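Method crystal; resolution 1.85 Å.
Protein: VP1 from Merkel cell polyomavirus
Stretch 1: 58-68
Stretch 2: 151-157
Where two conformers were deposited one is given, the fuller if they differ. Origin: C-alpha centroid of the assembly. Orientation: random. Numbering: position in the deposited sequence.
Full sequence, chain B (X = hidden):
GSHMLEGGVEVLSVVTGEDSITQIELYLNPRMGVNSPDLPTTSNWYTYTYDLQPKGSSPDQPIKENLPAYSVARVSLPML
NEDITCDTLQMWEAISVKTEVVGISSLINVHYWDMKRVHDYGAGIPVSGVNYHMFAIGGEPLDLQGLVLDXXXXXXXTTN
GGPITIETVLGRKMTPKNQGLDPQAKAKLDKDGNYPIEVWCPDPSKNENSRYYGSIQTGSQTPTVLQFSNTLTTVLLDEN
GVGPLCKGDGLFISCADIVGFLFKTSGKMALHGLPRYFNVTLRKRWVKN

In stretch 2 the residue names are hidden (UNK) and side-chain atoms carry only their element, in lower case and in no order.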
# COMPACT_ATOMS: atom_id res chain seq x y z
N SER B 58 -30.20 19.27 -15.99
CA SER B 58 -29.15 20.14 -16.52
C SER B 58 -29.61 21.60 -16.59
O SER B 58 -30.79 21.87 -16.83
CB SER B 58 -28.69 19.66 -17.90
OG SER B 58 -29.65 19.94 -18.90
N PRO B 59 -28.68 22.55 -16.38
CA PRO B 59 -27.27 22.32 -16.03
C PRO B 59 -27.01 22.38 -14.52
O PRO B 59 -27.87 22.85 -13.76
CB PRO B 59 -26.56 23.48 -16.72
CG PRO B 59 -27.56 24.60 -16.66
CD PRO B 59 -28.94 23.99 -16.61
N ASP B 60 -25.84 21.92 -14.11
CA ASP B 60 -25.38 22.09 -12.74
C ASP B 60 -25.15 23.59 -12.49
O ASP B 60 -24.53 24.28 -13.30
CB ASP B 60 -24.08 21.31 -12.51
CG ASP B 60 -23.66 21.26 -11.05
OD1 ASP B 60 -24.51 21.44 -10.15
OD2 ASP B 60 -22.46 21.02 -10.80
N GLN B 61 -25.66 24.09 -11.37
CA GLN B 61 -25.45 25.47 -10.97
C GLN B 61 -24.99 25.49 -9.51
O GLN B 61 -25.75 25.86 -8.62
CB GLN B 61 -26.73 26.29 -11.17
CG GLN B 61 -27.12 26.49 -12.65
CD GLN B 61 -28.56 26.97 -12.84
OE1 GLN B 61 -29.47 26.53 -12.14
NE2 GLN B 61 -28.76 27.87 -13.80
N PRO B 62 -23.75 25.06 -9.26
CA PRO B 62 -23.27 24.87 -7.88
C PRO B 62 -23.13 26.19 -7.13
O PRO B 62 -22.77 27.20 -7.74
CB PRO B 62 -21.90 24.21 -8.07
CG PRO B 62 -21.46 24.62 -9.43
CD PRO B 62 -22.70 24.75 -10.25
N ILE B 63 -23.43 26.18 -5.83
CA ILE B 63 -23.26 27.37 -4.99
C ILE B 63 -21.82 27.44 -4.45
O ILE B 63 -21.13 26.42 -4.35
CB ILE B 63 -24.27 27.39 -3.82
CG1 ILE B 63 -24.09 26.13 -2.94
CG2 ILE B 63 -25.70 27.53 -4.35
CD1 ILE B 63 -24.97 26.08 -1.69
N LYS B 64 -21.39 28.65 -4.09
CA LYS B 64 -20.04 28.89 -3.55
C LYS B 64 -19.70 27.94 -2.41
O LYS B 64 -18.56 27.49 -2.29
CB LYS B 64 -19.92 30.31 -2.99
CG LYS B 64 -19.94 31.44 -4.00
CD LYS B 64 -19.64 32.77 -3.30
CE LYS B 64 -20.58 33.02 -2.12
NZ LYS B 64 -19.90 33.74 -1.01
N GLU B 65 -20.70 27.65 -1.57
CA GLU B 65 -20.49 26.85 -0.36
C GLU B 65 -20.16 25.39 -0.68
O GLU B 65 -19.71 24.65 0.19
CB GLU B 65 -21.71 26.92 0.56
CG GLU B 65 -21.90 28.27 1.27
CD GLU B 65 -22.47 29.37 0.38
OE1 GLU B 65 -23.04 29.07 -0.70
OE2 GLU B 65 -22.35 30.55 0.77
N ASN B 66 -20.37 24.99 -1.94
CA ASN B 66 -20.09 23.63 -2.38
C ASN B 66 -18.83 23.50 -3.24
O ASN B 66 -18.62 22.47 -3.90
CB ASN B 66 -21.31 23.04 -3.10
CG ASN B 66 -22.36 22.53 -2.13
OD1 ASN B 66 -22.15 22.51 -0.91
ND2 ASN B 66 -23.50 22.11 -2.66
N LEU B 67 -17.99 24.53 -3.19
CA LEU B 67 -16.80 24.60 -4.01
C LEU B 67 -15.53 24.82 -3.17
O LEU B 67 -15.04 25.97 -3.06
CB LEU B 67 -16.96 25.70 -5.09
CG LEU B 67 -18.14 25.52 -6.07
CD1 LEU B 67 -18.41 26.78 -6.89
CD2 LEU B 67 -17.95 24.30 -6.99
N PRO B 68 -14.98 23.73 -2.57
CA PRO B 68 -13.71 23.84 -1.85
C PRO B 68 -12.65 24.48 -2.74
O PRO B 68 -12.57 24.19 -3.94
CB PRO B 68 -13.35 22.38 -1.52
CG PRO B 68 -14.69 21.70 -1.43
CD PRO B 68 -15.53 22.36 -2.50
N UNK B 151 -18.04 20.72 -18.83
CA UNK B 151 -17.89 22.09 -19.34
C UNK B 151 -19.19 22.90 -19.25
O UNK B 151 -19.16 24.13 -19.29
c UNK B 151 -18.97 20.89 -22.30
c UNK B 151 -19.95 20.86 -23.27
c UNK B 151 -20.42 22.06 -23.81
o UNK B 151 -21.40 22.03 -24.77
c UNK B 151 -19.91 23.27 -23.37
c UNK B 151 -18.92 23.28 -22.40
c UNK B 151 -17.35 22.10 -20.78
c UNK B 151 -18.43 22.09 -21.85
N UNK B 152 -20.32 22.20 -19.13
CA UNK B 152 -21.63 22.85 -19.06
C UNK B 152 -21.99 23.35 -17.66
O UNK B 152 -23.01 24.04 -17.50
o UNK B 152 -24.46 20.17 -20.98
n UNK B 152 -23.92 20.96 -23.01
c UNK B 152 -23.75 20.87 -21.70
c UNK B 152 -22.73 21.94 -19.62
c UNK B 152 -22.61 21.70 -21.12
N UNK B 153 -21.16 23.03 -16.67
CA UNK B 153 -21.35 23.52 -15.31
C UNK B 153 -21.36 25.06 -15.29
O UNK B 153 -20.50 25.71 -15.91
o UNK B 153 -20.11 21.58 -14.48
c UNK B 153 -20.24 23.01 -14.35
c UNK B 153 -20.57 23.35 -12.91
N UNK B 154 -22.35 25.63 -14.60
CA UNK B 154 -22.49 27.08 -14.51
C UNK B 154 -22.05 27.54 -13.14
O UNK B 154 -22.85 27.55 -12.19
c UNK B 154 -23.93 27.52 -14.81
c UNK B 154 -24.45 27.01 -16.15
c UNK B 154 -25.73 27.70 -16.61
o UNK B 154 -26.48 28.26 -15.81
n UNK B 154 -25.98 27.64 -17.91
N UNK B 155 -20.78 27.89 -13.02
CA UNK B 155 -20.22 28.34 -11.75
C UNK B 155 -20.73 29.75 -11.44
O UNK B 155 -21.03 30.50 -12.37
c UNK B 155 -18.09 26.07 -10.71
c UNK B 155 -18.69 28.28 -11.78
o UNK B 155 -16.76 22.91 -12.07
c UNK B 155 -17.62 24.74 -10.77
c UNK B 155 -18.16 26.86 -11.85
c UNK B 155 -17.29 24.99 -13.15
c UNK B 155 -17.76 26.30 -13.07
c UNK B 155 -17.22 24.21 -11.99
N UNK B 156 -20.85 30.10 -10.15
CA UNK B 156 -21.32 31.46 -9.82
C UNK B 156 -20.37 32.48 -10.42
O UNK B 156 -19.14 32.29 -10.37
c UNK B 156 -21.26 30.05 -7.87
c UNK B 156 -20.53 29.33 -8.94
c UNK B 156 -21.26 31.50 -8.29
N UNK B 157 -20.93 33.54 -11.00
CA UNK B 157 -20.16 34.58 -11.66
C UNK B 157 -19.26 35.32 -10.68
O UNK B 157 -19.69 35.69 -9.58
c UNK B 157 -23.03 34.41 -13.54
c UNK B 157 -23.58 33.90 -14.87
c UNK B 157 -21.66 35.08 -13.70
c UNK B 157 -21.09 35.57 -12.37
n UNK B 157 -23.80 35.00 -15.85
O HOH W 1 -20.90 19.79 -12.54
O HOH W 2 -23.91 28.60 -10.07

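Position 151 carries one carbon, then a ring of six carbons bearing one oxygen. A phenol of this kind is tyrosine, so the residue is Y151. It lies out of reach of stretch 1.

Position 152 has three side-chain carbons, the third carrying one oxygen and one nitrogen. The side chain is not in close contact with stretch 1; its CB is 5.0 Å from P59 CB. Its backbone O lies 3.7 Å from P59 CB. A terminal amide after two carbons is glutamine, so the residue is Q152. Its NE2 donates a hydrogen bond to Y151 OH at 3.3 Å.

Position 153 has one carbon that branches into one oxygen and one carbon. The end carbon lies 3.7 Å from D60 OD2 and also 3.7 Å from P62 CD. This small branched side chain is threonine, T153. Water 1 donates to T153 OG1 at 2.8 Å and to D60 OD2 at 2.6 Å, so it joins the two side chains.

Position 154 again has three carbons, the third carrying one oxygen and one nitrogen. That third carbon is 3.6 Å from P59 CG. The oxygen lies 3.1 Å from Q61 NE2. The residue is glutamine, Q154. Q61 NE2 donates to Q154 OE1, so one amide meets another across the contact.

Position 155 has one carbon and a six-carbon ring bearing one oxygen. Its CA-to-CB bond points away from stretch 1, yet the ring comes nearer. This is tyrosine, Y155. L67 CD2 sits at the ring edge, 3.8 Å from Y155 CE1. P62 CG is 3.9 Å from Y155 CD1.

Position 156 has three carbons that close a ring onto the backbone N. The middle one lies 3.2 Å from P62 O. The residue is proline, P156. Its CD is 3.9 Å from L67 CD1.

Position 157 has four carbons in a row ending in nitrogen. This is lysine, K157, and it does not reach stretch 1.

The contact joins two segments without regular strand structure. Its backbone anchor is Q154 N, which donates to D60 O at 2.9 Å; the angle of 167° is nearly straight. Close by, Q61 CA makes a CA-H...O contact with Q154 O at 3.5 Å. P62 O and Q154 O are both acceptors, and water 2 links the two stretches by donating to each, at 2.9 Å and 2.6 Å. Beyond these polar links, P62 and L67 pack against Y155, and L67 also meets P156. The two stretches together bury 463 Å².

Stretch 2 151-157: YQTQYPK
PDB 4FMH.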